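Local coordinates for protein TetR-family transcriptional regulator (Streptomyces coelicolor A3, PDB 2QIB) that probably binds DNA at cis-regulatory sites as a dimeric transcription factor of the TetR family, reading its operator through a helix-turn-helix, at residues S27-D32 against I36-S41; A64-S69 against N122-S127; F76-Q81 against M92-D97; F98-G103 against D169-P174; E150-S155 against A188-S193. All coordinates share one frame; numbering follows the deposited sequence.

Contact 1 (S27-D32 against I36-S41); sequences SRRSPD and IDEIAS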
# COMPACT_ATOMS: atom_id res chain seq x y z
N SER A 27 20.96 3.00 4.85
CA SER A 27 20.17 1.81 5.23
C SER A 27 19.94 1.80 6.74
O SER A 27 18.88 1.36 7.21
CB SER A 27 20.85 0.51 4.79
OG SER A 27 20.84 0.45 3.36
N ARG A 28 20.93 2.27 7.49
CA ARG A 28 20.94 2.19 8.95
C ARG A 28 20.11 3.25 9.66
O ARG A 28 19.69 3.03 10.80
CB ARG A 28 22.38 2.28 9.47
CG ARG A 28 23.21 1.07 9.13
CD ARG A 28 24.71 1.42 9.29
NE ARG A 28 25.16 0.95 10.58
CZ ARG A 28 25.74 -0.23 10.78
NH1 ARG A 28 26.00 -1.03 9.75
NH2 ARG A 28 26.08 -0.59 12.01
N ARG A 29 19.93 4.40 9.02
CA ARG A 29 19.31 5.54 9.68
C ARG A 29 18.47 6.31 8.71
O ARG A 29 18.74 6.29 7.49
CB ARG A 29 20.39 6.52 10.19
CG ARG A 29 21.38 5.92 11.15
CD ARG A 29 22.15 7.03 11.90
NE ARG A 29 23.17 7.72 11.08
CZ ARG A 29 24.37 7.24 10.78
NH1 ARG A 29 24.75 6.02 11.19
NH2 ARG A 29 25.23 8.00 10.11
N SER A 30 17.49 7.04 9.22
CA SER A 30 16.76 7.98 8.38
C SER A 30 17.73 9.00 7.80
O SER A 30 18.77 9.31 8.42
CB SER A 30 15.63 8.66 9.16
OG SER A 30 16.12 9.21 10.36
N PRO A 31 17.43 9.51 6.58
CA PRO A 31 18.42 10.23 5.79
C PRO A 31 18.82 11.59 6.42
O PRO A 31 19.92 12.09 6.18
CB PRO A 31 17.77 10.38 4.41
CG PRO A 31 16.28 10.25 4.67
CD PRO A 31 16.12 9.41 5.90
N ASP A 32 17.92 12.17 7.23
CA ASP A 32 18.26 13.38 8.01
C ASP A 32 19.39 13.17 9.03
O ASP A 32 20.00 14.16 9.50
CB ASP A 32 17.02 13.91 8.76
CG ASP A 32 16.44 12.89 9.72
OD1 ASP A 32 16.21 11.73 9.30
OD2 ASP A 32 16.20 13.22 10.90
N ILE A 36 27.24 14.18 4.83
CA ILE A 36 28.40 14.01 3.95
C ILE A 36 29.66 13.74 4.76
O ILE A 36 30.45 12.86 4.40
CB ILE A 36 28.60 15.23 3.04
CG1 ILE A 36 27.41 15.42 2.10
CG2 ILE A 36 29.98 15.17 2.31
CD1 ILE A 36 27.11 14.23 1.19
N ASP A 37 29.83 14.47 5.86
CA ASP A 37 30.99 14.25 6.74
C ASP A 37 31.05 12.78 7.23
O ASP A 37 32.13 12.19 7.31
CB ASP A 37 30.96 15.21 7.92
CG ASP A 37 31.39 16.63 7.54
OD1 ASP A 37 31.90 16.83 6.41
OD2 ASP A 37 31.24 17.54 8.39
N GLU A 38 29.90 12.19 7.55
CA GLU A 38 29.89 10.80 8.03
C GLU A 38 30.26 9.83 6.90
O GLU A 38 30.95 8.82 7.12
CB GLU A 38 28.54 10.46 8.63
CG GLU A 38 28.36 11.14 9.99
CD GLU A 38 26.93 11.05 10.51
OE1 GLU A 38 26.03 10.82 9.71
OE2 GLU A 38 26.73 11.25 11.73
N ILE A 39 29.76 10.13 5.71
CA ILE A 39 30.06 9.33 4.53
C ILE A 39 31.58 9.41 4.22
O ILE A 39 32.22 8.37 4.04
CB ILE A 39 29.17 9.77 3.34
CG1 ILE A 39 27.70 9.37 3.63
CG2 ILE A 39 29.68 9.15 2.02
CD1 ILE A 39 26.65 10.02 2.64
N ALA A 40 32.11 10.63 4.20
CA ALA A 40 33.56 10.85 3.97
C ALA A 40 34.35 10.08 5.01
O ALA A 40 35.27 9.33 4.67
CB ALA A 40 33.90 12.35 4.04
N SER A 41 33.98 10.22 6.29
CA SER A 41 34.70 9.50 7.35
C SER A 41 34.68 7.97 7.17
O SER A 41 35.73 7.34 7.22
CB SER A 41 34.18 9.92 8.73
OG SER A 41 34.79 9.17 9.76
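In the TetR-family N-terminal DNA-binding domain, Arg29, just past the end of helix 11-28, and Glu38, on the helix 36-43 that opens the predicted helix-turn-helix, form a salt bridge. It is the one direct link between segments 27-32 and 36-41, and a small one, burying 68 Å² in total. Arg29 NH2 lies 3.0 Å from Glu38 OE1, and the N-H...O angle of 134° marks a distinctly bent bond. The nitrogen comes from above the carboxylate rather than within its plane, while the oxygen stands at the edge of the guanidinium, tilted from its plane. The two flat groups are turned steeply against each other, 79° apart, and a paired two-bond grip is absent.

Arg29 is the first residue to leave helical geometry, and its CB points toward segment 36-41. The bend at chi3 (-75°) swings the guanidinium round, and NE donates to the backbone oxygen of Glu33 in the intervening loop, its strongest polar partner. The arginine thus ties the loop as well as the helix. Ile39, the next residue on the helix after Glu38, packs on Leu18 and Leu25 of helix 11-28. On the loop side, Ser30 OG donates to Asp32 OD1 at 2.7 Å, meeting that oxygen on its syn side.

Contact 2 (A64-S69 against N122-S127); sequences ALQRAS and NALVDS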
# COMPACT_ATOMS: atom_id res chain seq x y z
N ALA A 64 22.79 5.60 -4.18
CA ALA A 64 22.61 4.47 -3.24
C ALA A 64 21.28 3.76 -3.50
O ALA A 64 21.22 2.53 -3.51
CB ALA A 64 22.63 4.96 -1.84
N LEU A 65 20.22 4.55 -3.68
CA LEU A 65 18.87 4.00 -3.90
C LEU A 65 18.80 3.21 -5.21
O LEU A 65 18.15 2.16 -5.27
CB LEU A 65 17.83 5.12 -3.86
CG LEU A 65 16.38 4.65 -4.11
CD1 LEU A 65 15.93 3.55 -3.08
CD2 LEU A 65 15.43 5.84 -4.05
N GLN A 66 19.48 3.70 -6.25
CA GLN A 66 19.60 2.95 -7.51
C GLN A 66 20.24 1.58 -7.30
O GLN A 66 19.75 0.56 -7.82
CB GLN A 66 20.41 3.76 -8.53
CG GLN A 66 20.71 2.99 -9.84
CD GLN A 66 19.52 3.03 -10.77
OE1 GLN A 66 18.88 2.01 -11.06
NE2 GLN A 66 19.19 4.22 -11.24
N ARG A 67 21.32 1.53 -6.55
CA ARG A 67 21.94 0.25 -6.26
C ARG A 67 20.98 -0.70 -5.50
O ARG A 67 20.84 -1.88 -5.84
CB ARG A 67 23.21 0.44 -5.44
CG ARG A 67 23.96 -0.89 -5.34
CD ARG A 67 25.19 -0.86 -4.48
NE ARG A 67 26.29 -0.17 -5.17
CZ ARG A 67 27.50 -0.06 -4.66
NH1 ARG A 67 27.76 -0.58 -3.47
NH2 ARG A 67 28.46 0.58 -5.34
N ALA A 68 20.34 -0.14 -4.47
CA ALA A 68 19.40 -0.91 -3.63
C ALA A 68 18.20 -1.40 -4.44
O ALA A 68 17.76 -2.56 -4.30
CB ALA A 68 18.91 -0.04 -2.52
N SER A 69 17.68 -0.52 -5.28
CA SER A 69 16.54 -0.83 -6.15
C SER A 69 16.88 -1.94 -7.14
O SER A 69 16.07 -2.87 -7.36
CB SER A 69 16.09 0.46 -6.87
OG SER A 69 15.54 1.37 -5.92
N ASN A 122 11.20 8.68 -6.54
CA ASN A 122 9.86 8.12 -6.86
C ASN A 122 9.86 7.21 -8.07
O ASN A 122 9.16 6.18 -8.06
CB ASN A 122 8.84 9.23 -7.10
CG ASN A 122 8.67 10.10 -5.90
OD1 ASN A 122 9.06 9.72 -4.80
ND2 ASN A 122 8.12 11.31 -6.11
N ALA A 123 10.61 7.60 -9.11
CA ALA A 123 10.76 6.77 -10.30
C ALA A 123 11.44 5.42 -9.97
O ALA A 123 10.99 4.38 -10.44
CB ALA A 123 11.54 7.51 -11.38
N LEU A 124 12.52 5.46 -9.17
CA LEU A 124 13.22 4.24 -8.76
C LEU A 124 12.25 3.32 -7.98
O LEU A 124 12.16 2.12 -8.29
CB LEU A 124 14.47 4.54 -7.92
CG LEU A 124 15.66 5.10 -8.72
CD1 LEU A 124 16.72 5.67 -7.78
CD2 LEU A 124 16.23 4.03 -9.62
N VAL A 125 11.53 3.87 -7.01
CA VAL A 125 10.58 3.05 -6.24
C VAL A 125 9.53 2.44 -7.18
O VAL A 125 9.24 1.22 -7.15
CB VAL A 125 9.96 3.85 -5.08
CG1 VAL A 125 8.82 3.10 -4.42
CG2 VAL A 125 11.05 4.17 -4.02
N ASP A 126 8.97 3.27 -8.04
CA ASP A 126 8.00 2.75 -9.01
C ASP A 126 8.56 1.67 -9.92
O ASP A 126 7.83 0.75 -10.31
CB ASP A 126 7.43 3.87 -9.85
CG ASP A 126 6.41 4.66 -9.12
OD1 ASP A 126 5.78 4.09 -8.20
OD2 ASP A 126 6.23 5.83 -9.45
N SER A 127 9.84 1.80 -10.29
CA SER A 127 10.48 0.82 -11.17
C SER A 127 10.58 -0.55 -10.47
O SER A 127 10.46 -1.59 -11.12
CB SER A 127 11.85 1.31 -11.66
OG SER A 127 12.83 1.19 -10.65
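Segments 64-69 and 122-127 run side by side in the same direction, their short axes 3° from parallel and 9.9 Å apart, with Ser69 CA and Leu124 CA 6.6 Å from each other. The pairing belongs to the all-helical TetR architecture: helix 57-75, which leads out of the N-terminal DNA-binding region, lies here against helix 119-140 of the C-terminal domain. No hydrogen bond crosses between the segments.

Leu124 carries the contact, reaching over with both methyl branches and its CB. Its CD1 packs alongside Leu65, 3.8 Å from Leu65 CG, and the two leucines slide past each other in opposite directions. That same CD1 also comes to 3.7 Å from Gln66 N, so it rests on the backbone of the facing helix. The other branch, CD2, touches the side-chain amide end of Gln66, whose chain crosses the leucine at about a right angle. Leu65 has CG anti to its backbone N (chi1 179°), which lays its CG and CD2 beside the CD1 methyl of Leu124. Leu109 of helix 103-116 packs on Leu65 too, extending the apolar patch to a third helix.

Ser69, one turn after Leu65, also meets Leu124. Its OG approaches Leu124 CB at 3.9 Å, a van der Waals contact; the hydroxyl is engaged within its own helix. Leu65 O accepts from Ser69 N and from Ser69 OG, which arrive from opposite faces of the carbonyl plane; the OG bond measures 2.8 Å.

Contact 3 (F76-Q81 against M92-D97); sequences FVEPRQ and MGRYFD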
# COMPACT_ATOMS: atom_id res chain seq x y z
N PHE A 76 13.65 -10.51 -7.19
CA PHE A 76 12.33 -11.00 -7.65
C PHE A 76 12.40 -12.14 -8.68
O PHE A 76 11.38 -12.79 -8.97
CB PHE A 76 11.50 -9.86 -8.26
CG PHE A 76 11.16 -8.75 -7.29
CD1 PHE A 76 11.07 -8.97 -5.92
CD2 PHE A 76 10.91 -7.48 -7.78
CE1 PHE A 76 10.70 -7.93 -5.05
CE2 PHE A 76 10.57 -6.44 -6.92
CZ PHE A 76 10.47 -6.67 -5.56
N VAL A 77 13.58 -12.36 -9.26
CA VAL A 77 13.72 -13.31 -10.35
C VAL A 77 13.78 -14.70 -9.74
O VAL A 77 14.61 -14.95 -8.87
CB VAL A 77 14.98 -13.02 -11.21
CG1 VAL A 77 15.10 -14.09 -12.31
CG2 VAL A 77 14.87 -11.62 -11.84
N GLU A 78 12.91 -15.59 -10.21
CA GLU A 78 12.73 -16.94 -9.62
C GLU A 78 12.34 -17.89 -10.74
O GLU A 78 11.50 -17.54 -11.56
CB GLU A 78 11.61 -16.88 -8.56
CG GLU A 78 11.30 -18.21 -7.85
CD GLU A 78 12.47 -18.76 -7.01
OE1 GLU A 78 13.32 -17.97 -6.54
OE2 GLU A 78 12.53 -19.99 -6.78
N PRO A 79 12.98 -19.08 -10.82
CA PRO A 79 12.67 -20.03 -11.90
C PRO A 79 11.20 -20.41 -11.94
O PRO A 79 10.55 -20.55 -10.89
CB PRO A 79 13.51 -21.27 -11.54
CG PRO A 79 14.60 -20.75 -10.72
CD PRO A 79 14.02 -19.60 -9.93
N ARG A 80 10.67 -20.55 -13.16
CA ARG A 80 9.28 -20.94 -13.36
C ARG A 80 9.13 -22.45 -13.31
O ARG A 80 8.92 -23.10 -14.35
CB ARG A 80 8.73 -20.34 -14.65
CG ARG A 80 8.82 -18.83 -14.66
CD ARG A 80 7.98 -18.17 -15.74
NE ARG A 80 8.34 -18.57 -17.10
CZ ARG A 80 9.41 -18.14 -17.77
NH1 ARG A 80 10.30 -17.32 -17.21
NH2 ARG A 80 9.62 -18.56 -19.01
N GLN A 81 9.24 -23.00 -12.11
CA GLN A 81 9.28 -24.44 -11.89
C GLN A 81 8.54 -24.79 -10.60
O GLN A 81 8.65 -24.08 -9.61
CB GLN A 81 10.74 -24.92 -11.76
CG GLN A 81 11.58 -24.78 -13.04
CD GLN A 81 11.15 -25.73 -14.16
OE1 GLN A 81 11.23 -25.39 -15.35
NE2 GLN A 81 10.68 -26.92 -13.79
N MSE A 92 9.46 -14.15 -1.32
CA MSE A 92 9.14 -13.43 -0.06
C MSE A 92 10.28 -13.52 0.98
O MSE A 92 10.54 -12.57 1.70
CB MSE A 92 7.84 -13.93 0.57
CG MSE A 92 6.56 -13.62 -0.24
SE MSE A 92 6.29 -11.69 -0.37
CE MSE A 92 7.29 -11.33 -2.03
N GLY A 93 10.97 -14.67 1.05
CA GLY A 93 12.15 -14.79 1.94
C GLY A 93 13.21 -13.76 1.60
O GLY A 93 13.77 -13.10 2.48
N ARG A 94 13.52 -13.66 0.31
CA ARG A 94 14.53 -12.69 -0.16
C ARG A 94 14.06 -11.23 0.05
O ARG A 94 14.86 -10.35 0.41
CB ARG A 94 14.86 -12.96 -1.62
CG ARG A 94 15.59 -14.33 -1.82
CD ARG A 94 16.31 -14.39 -3.17
NE ARG A 94 15.38 -14.39 -4.30
CZ ARG A 94 14.77 -15.47 -4.81
NH1 ARG A 94 14.92 -16.70 -4.27
NH2 ARG A 94 13.98 -15.31 -5.85
N TYR A 95 12.76 -11.01 -0.14
CA TYR A 95 12.16 -9.71 0.07
C TYR A 95 12.29 -9.28 1.52
O TYR A 95 12.81 -8.20 1.81
CB TYR A 95 10.70 -9.73 -0.41
CG TYR A 95 9.89 -8.49 -0.03
CD1 TYR A 95 10.32 -7.20 -0.40
CD2 TYR A 95 8.68 -8.61 0.66
CE1 TYR A 95 9.53 -6.05 -0.09
CE2 TYR A 95 7.88 -7.48 0.97
CZ TYR A 95 8.32 -6.21 0.60
OH TYR A 95 7.58 -5.09 0.88
N PHE A 96 11.93 -10.15 2.47
CA PHE A 96 12.12 -9.81 3.88
C PHE A 96 13.58 -9.70 4.30
O PHE A 96 13.92 -8.87 5.17
CB PHE A 96 11.32 -10.77 4.78
CG PHE A 96 9.86 -10.34 4.93
CD1 PHE A 96 8.94 -10.59 3.91
CD2 PHE A 96 9.44 -9.69 6.06
CE1 PHE A 96 7.60 -10.19 4.03
CE2 PHE A 96 8.08 -9.26 6.21
CZ PHE A 96 7.18 -9.53 5.20
N ASP A 97 14.45 -10.50 3.68
CA ASP A 97 15.91 -10.36 3.94
C ASP A 97 16.30 -8.93 3.57
O ASP A 97 16.98 -8.22 4.33
CB ASP A 97 16.69 -11.32 3.02
CG ASP A 97 16.69 -12.77 3.50
OD1 ASP A 97 16.23 -13.06 4.64
OD2 ASP A 97 17.15 -13.63 2.71
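Glu78 OE1 receives two hydrogen bonds from Arg94, one from NH2 at 2.8 Å and one from NH1 at 3.1 Å. The arginine meets it end-on, both nitrogens converging on a single oxygen, and the N-H...O angles are 153° and 138°. Both bonds lie in the guanidinium plane, and the carboxylate is nearly coplanar with it. NH2 uses the anti lone pair of OE1, whereas NH1 comes in close to the direction of the C-O bond. Val77 O also stands 3.1 Å from Arg94 NH2, but the angle is too poor for a hydrogen bond.

The next shell fixes both partners. Glu78 OE2 is taken by Arg90 NE, one turn earlier on helix 84-101, so the carboxylate bridges two arginines. Arg94 NE donates to the backbone oxygen of Arg75, at the end of helix 57-75. The arginine chain, bent at chi3 (-67°), brings its end to the loop that joins these two helices.

A leucine in place of Arg94 would probably leave Glu78 OE1 without its pair of donors and the Arg75 carbonyl without its side-chain bond, freeing this loop to shift.

With its two oxygens paired to separate arginines, the carboxylate is likely to be held in its charged form, and the charged pair probably helps hold the loop on helix 84-101, alongside the buried Phe76.

Contact 4 (F98-G103 against D169-P174); sequences FVDEHG and DGRRIP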
# COMPACT_ATOMS: atom_id res chain seq x y z
N PHE A 98 15.86 -8.51 2.39
CA PHE A 98 16.18 -7.15 1.91
C PHE A 98 15.68 -6.08 2.86
O PHE A 98 16.39 -5.15 3.22
CB PHE A 98 15.58 -6.94 0.51
CG PHE A 98 15.91 -5.57 -0.06
CD1 PHE A 98 17.07 -5.39 -0.83
CD2 PHE A 98 15.07 -4.49 0.18
CE1 PHE A 98 17.38 -4.13 -1.34
CE2 PHE A 98 15.37 -3.22 -0.33
CZ PHE A 98 16.51 -3.04 -1.09
N VAL A 99 14.40 -6.19 3.23
CA VAL A 99 13.73 -5.20 4.12
C VAL A 99 14.45 -5.13 5.47
O VAL A 99 14.73 -4.04 5.99
CB VAL A 99 12.22 -5.53 4.30
CG1 VAL A 99 11.60 -4.63 5.34
CG2 VAL A 99 11.50 -5.37 2.94
N ASP A 100 14.80 -6.29 6.02
CA ASP A 100 15.59 -6.35 7.25
C ASP A 100 16.90 -5.57 7.10
O ASP A 100 17.18 -4.66 7.88
CB ASP A 100 15.90 -7.81 7.58
CG ASP A 100 16.60 -7.99 8.93
OD1 ASP A 100 16.79 -7.02 9.70
OD2 ASP A 100 17.00 -9.13 9.21
N GLU A 101 17.65 -5.91 6.06
CA GLU A 101 19.00 -5.36 5.79
C GLU A 101 18.97 -3.84 5.65
O GLU A 101 19.96 -3.15 5.98
CB GLU A 101 19.55 -5.95 4.49
CG GLU A 101 19.97 -7.42 4.57
CD GLU A 101 20.11 -8.08 3.18
OE1 GLU A 101 20.32 -7.36 2.15
OE2 GLU A 101 20.01 -9.33 3.12
N HIS A 102 17.85 -3.33 5.12
CA HIS A 102 17.72 -1.91 4.78
C HIS A 102 16.65 -1.22 5.61
O HIS A 102 16.20 -0.13 5.24
CB HIS A 102 17.39 -1.77 3.30
CG HIS A 102 18.45 -2.31 2.40
ND1 HIS A 102 18.41 -3.58 1.88
CD2 HIS A 102 19.61 -1.76 1.95
CE1 HIS A 102 19.49 -3.79 1.13
NE2 HIS A 102 20.23 -2.70 1.16
N GLY A 103 16.27 -1.82 6.74
CA GLY A 103 15.02 -1.44 7.40
C GLY A 103 14.82 0.04 7.69
O GLY A 103 13.82 0.64 7.26
N ASP A 169 7.97 -2.06 12.22
CA ASP A 169 7.59 -1.28 13.39
C ASP A 169 7.38 -2.20 14.60
O ASP A 169 6.23 -2.50 14.98
CB ASP A 169 6.35 -0.44 13.09
CG ASP A 169 6.05 0.57 14.18
OD1 ASP A 169 6.88 0.71 15.12
OD2 ASP A 169 4.97 1.19 14.11
N GLY A 170 8.47 -2.67 15.19
CA GLY A 170 8.40 -3.48 16.40
C GLY A 170 8.72 -4.95 16.22
O GLY A 170 9.03 -5.64 17.19
N ARG A 171 8.64 -5.45 14.97
CA ARG A 171 8.86 -6.88 14.69
C ARG A 171 8.13 -7.78 15.68
O ARG A 171 8.67 -8.76 16.21
CB ARG A 171 10.37 -7.18 14.63
CG ARG A 171 11.11 -6.36 13.57
CD ARG A 171 12.57 -6.85 13.38
NE ARG A 171 13.27 -5.93 12.49
CZ ARG A 171 14.34 -6.24 11.76
NH1 ARG A 171 14.83 -7.48 11.78
NH2 ARG A 171 14.90 -5.32 10.99
N ARG A 172 6.86 -7.46 15.93
CA ARG A 172 6.10 -8.20 16.93
C ARG A 172 5.54 -9.50 16.38
O ARG A 172 5.02 -10.31 17.14
CB ARG A 172 4.95 -7.34 17.46
CG ARG A 172 5.39 -6.36 18.56
CD ARG A 172 4.15 -5.64 19.13
NE ARG A 172 3.55 -4.80 18.10
CZ ARG A 172 2.32 -4.31 18.14
NH1 ARG A 172 1.52 -4.56 19.18
NH2 ARG A 172 1.89 -3.55 17.12
N ILE A 173 5.63 -9.68 15.07
CA ILE A 173 5.17 -10.91 14.40
C ILE A 173 6.36 -11.46 13.62
O ILE A 173 7.01 -10.70 12.91
CB ILE A 173 4.02 -10.58 13.41
CG1 ILE A 173 2.90 -9.81 14.13
CG2 ILE A 173 3.55 -11.86 12.68
CD1 ILE A 173 1.88 -9.19 13.23
N PRO A 174 6.63 -12.78 13.71
CA PRO A 174 7.83 -13.31 13.05
C PRO A 174 7.72 -13.20 11.53
O PRO A 174 6.61 -13.38 10.98
CB PRO A 174 7.85 -14.80 13.49
CG PRO A 174 6.95 -14.86 14.66
CD PRO A 174 5.89 -13.83 14.42
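Asp100 OD1 is gripped by both terminal nitrogens of Arg171, NH1 and NH2, each at 2.9 Å. This salt bridge ties the end of helix 84-101 to the loop joining helices 147-168 and 175-194 in the helical C-terminal domain of the TetR fold. The two bonds are not equal: that from NH2 has an N-H...O angle of 145°, while the one from NH1 is weak. The oxygen sits at the edge of the guanidinium, in its plane, yet NH2 reaches it from above the carboxylate plane, and the two flat groups stand 76° apart.

The CA atoms of Asp100 and Arg171 are 10.0 Å apart, and the arginine spans this separation with a chain extended from CG to NE (chi3 -173°). Gly170 and Arg171 both have positive phi in this loop.

Beyond the bridge, Trp167 of helix 147-168 packs on Asp100. The same loop faces the second subunit, where Arg172 forms a salt bridge with Glu150 of that subunit, so neighbouring arginines serve different partners.

At the helix end His102 folds back over Phe98. Its ND1 donates to Phe98 O at 2.9 Å and also sits over the centre of the Phe98 ring, 3.3 Å above its plane.

Contact 5 (E150-S155 against A188-S193); sequences ELVVRS and ALMAVS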
# COMPACT_ATOMS: atom_id res chain seq x y z
N GLU A 150 -4.85 -7.13 -13.40
CA GLU A 150 -3.90 -6.05 -13.13
C GLU A 150 -4.17 -5.44 -11.75
O GLU A 150 -3.23 -5.19 -11.00
CB GLU A 150 -3.95 -4.98 -14.20
CG GLU A 150 -3.05 -3.81 -13.85
CD GLU A 150 -2.86 -2.80 -14.96
OE1 GLU A 150 -3.46 -2.97 -16.05
OE2 GLU A 150 -2.09 -1.85 -14.73
N LEU A 151 -5.44 -5.23 -11.41
CA LEU A 151 -5.75 -4.58 -10.13
C LEU A 151 -5.37 -5.49 -8.95
O LEU A 151 -4.76 -5.02 -7.97
CB LEU A 151 -7.22 -4.21 -10.08
CG LEU A 151 -7.61 -3.37 -8.86
CD1 LEU A 151 -8.70 -2.32 -9.15
CD2 LEU A 151 -8.05 -4.29 -7.76
N VAL A 152 -5.70 -6.77 -9.04
CA VAL A 152 -5.37 -7.72 -7.97
C VAL A 152 -3.86 -7.74 -7.77
O VAL A 152 -3.38 -7.65 -6.62
CB VAL A 152 -5.90 -9.13 -8.23
CG1 VAL A 152 -5.30 -10.10 -7.20
CG2 VAL A 152 -7.41 -9.12 -8.15
N VAL A 153 -3.12 -7.83 -8.87
CA VAL A 153 -1.65 -7.94 -8.74
C VAL A 153 -1.05 -6.65 -8.16
O VAL A 153 -0.28 -6.69 -7.20
CB VAL A 153 -0.99 -8.33 -10.08
CG1 VAL A 153 0.56 -8.28 -9.96
CG2 VAL A 153 -1.49 -9.72 -10.54
N ARG A 154 -1.40 -5.49 -8.72
CA ARG A 154 -0.82 -4.26 -8.22
C ARG A 154 -1.26 -3.99 -6.78
O ARG A 154 -0.47 -3.47 -5.96
CB ARG A 154 -1.16 -3.12 -9.16
CG ARG A 154 -0.57 -3.31 -10.57
CD ARG A 154 -0.43 -1.93 -11.21
NE ARG A 154 0.08 -1.96 -12.59
CZ ARG A 154 1.37 -1.92 -12.94
NH1 ARG A 154 2.34 -1.89 -12.04
NH2 ARG A 154 1.69 -1.89 -14.23
N SER A 155 -2.50 -4.34 -6.44
CA SER A 155 -2.98 -4.08 -5.07
C SER A 155 -2.28 -5.04 -4.09
O SER A 155 -1.99 -4.64 -2.93
CB SER A 155 -4.52 -4.19 -4.96
OG SER A 155 -4.94 -5.51 -5.17
N ALA A 188 -5.91 -15.61 -1.81
CA ALA A 188 -7.22 -15.16 -1.33
C ALA A 188 -7.76 -13.95 -2.10
O ALA A 188 -8.94 -13.93 -2.46
CB ALA A 188 -7.20 -14.93 0.19
N LEU A 189 -6.90 -12.97 -2.36
CA LEU A 189 -7.28 -11.80 -3.17
C LEU A 189 -7.72 -12.23 -4.57
O LEU A 189 -8.71 -11.75 -5.07
CB LEU A 189 -6.17 -10.75 -3.26
CG LEU A 189 -5.84 -10.12 -1.89
CD1 LEU A 189 -4.63 -9.21 -2.00
CD2 LEU A 189 -7.04 -9.37 -1.27
N MSE A 190 -6.98 -13.16 -5.17
CA MSE A 190 -7.37 -13.65 -6.48
C MSE A 190 -8.70 -14.40 -6.40
O MSE A 190 -9.55 -14.24 -7.28
CB MSE A 190 -6.30 -14.57 -7.05
CG MSE A 190 -4.96 -13.88 -7.11
SE MSE A 190 -4.67 -13.18 -8.89
CE MSE A 190 -4.33 -15.04 -9.55
N ALA A 191 -8.88 -15.23 -5.38
CA ALA A 191 -10.14 -15.96 -5.23
C ALA A 191 -11.36 -15.04 -5.05
O ALA A 191 -12.45 -15.34 -5.55
CB ALA A 191 -10.06 -16.92 -4.10
N VAL A 192 -11.18 -13.96 -4.31
CA VAL A 192 -12.26 -13.00 -4.11
C VAL A 192 -12.68 -12.41 -5.46
O VAL A 192 -13.88 -12.36 -5.78
CB VAL A 192 -11.87 -11.88 -3.10
CG1 VAL A 192 -12.87 -10.74 -3.13
CG2 VAL A 192 -11.81 -12.48 -1.69
N SER A 193 -11.71 -12.01 -6.27
CA SER A 193 -11.99 -11.43 -7.58
C SER A 193 -12.65 -12.45 -8.50
O SER A 193 -13.54 -12.11 -9.26
CB SER A 193 -10.72 -10.92 -8.24
OG SER A 193 -10.99 -10.34 -9.50
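Segments 150-155 and 188-193 pack antiparallel, their short axes 9.9 Å apart at an angle of 155°, and the CA atoms of Val152 and Met190 are 6.4 Å from each other. They belong to helices 147-168 and 175-194, which in TetR-family proteins usually build the dimer interface; here both segments lie within reach of the second subunit, and Leu159 and Asp185 of that subunit pack on Ser155 and Leu189 respectively.

Val152 packs on the facing helix with its two methyls split between neighbours. CG1 lies anti to the backbone N (chi1 170°) and meets Met190, a selenomethionine, 3.6 Å from its SE and 3.8 Å from its CG. It also touches Leu189 CB at 4.1 Å. CG2 turns to Ser193 instead. With only an alanine at Val152, a gap would probably open beside the selenium, leaving the bent Met190 chain freer to turn.

Met190 is bent at both chi2 and chi3, and it also packs on Leu149 and on Met200 and Val204 of helix 198-209, so it lies between helix 147-168 and helix 198-209. The contact ends at Ser193, whose CB lies 3.8 Å from Val152 CG2.

How the contacts relate
Contact 5 is the buried one, contact 2 is partly buried, and contacts 1, 3 and 4 lie at the surface. The chemistry follows: helix-to-helix packing by leucine, valine and selenomethionine in contacts 2 and 5, parallel in one and antiparallel in the other, against a single arginine-carboxylate pair in each of the rest. Contacts 3 and 4 share helix 84-101, and Phe98 of contact 4 packs on Ala68 of contact 2. Contact 1, in the DNA-binding region, touches contact 4 through Ser27 and His102, joining the two domains; its centre is about 39 Å from that of contact 5. Contacts 4 and 5 both reach the second subunit.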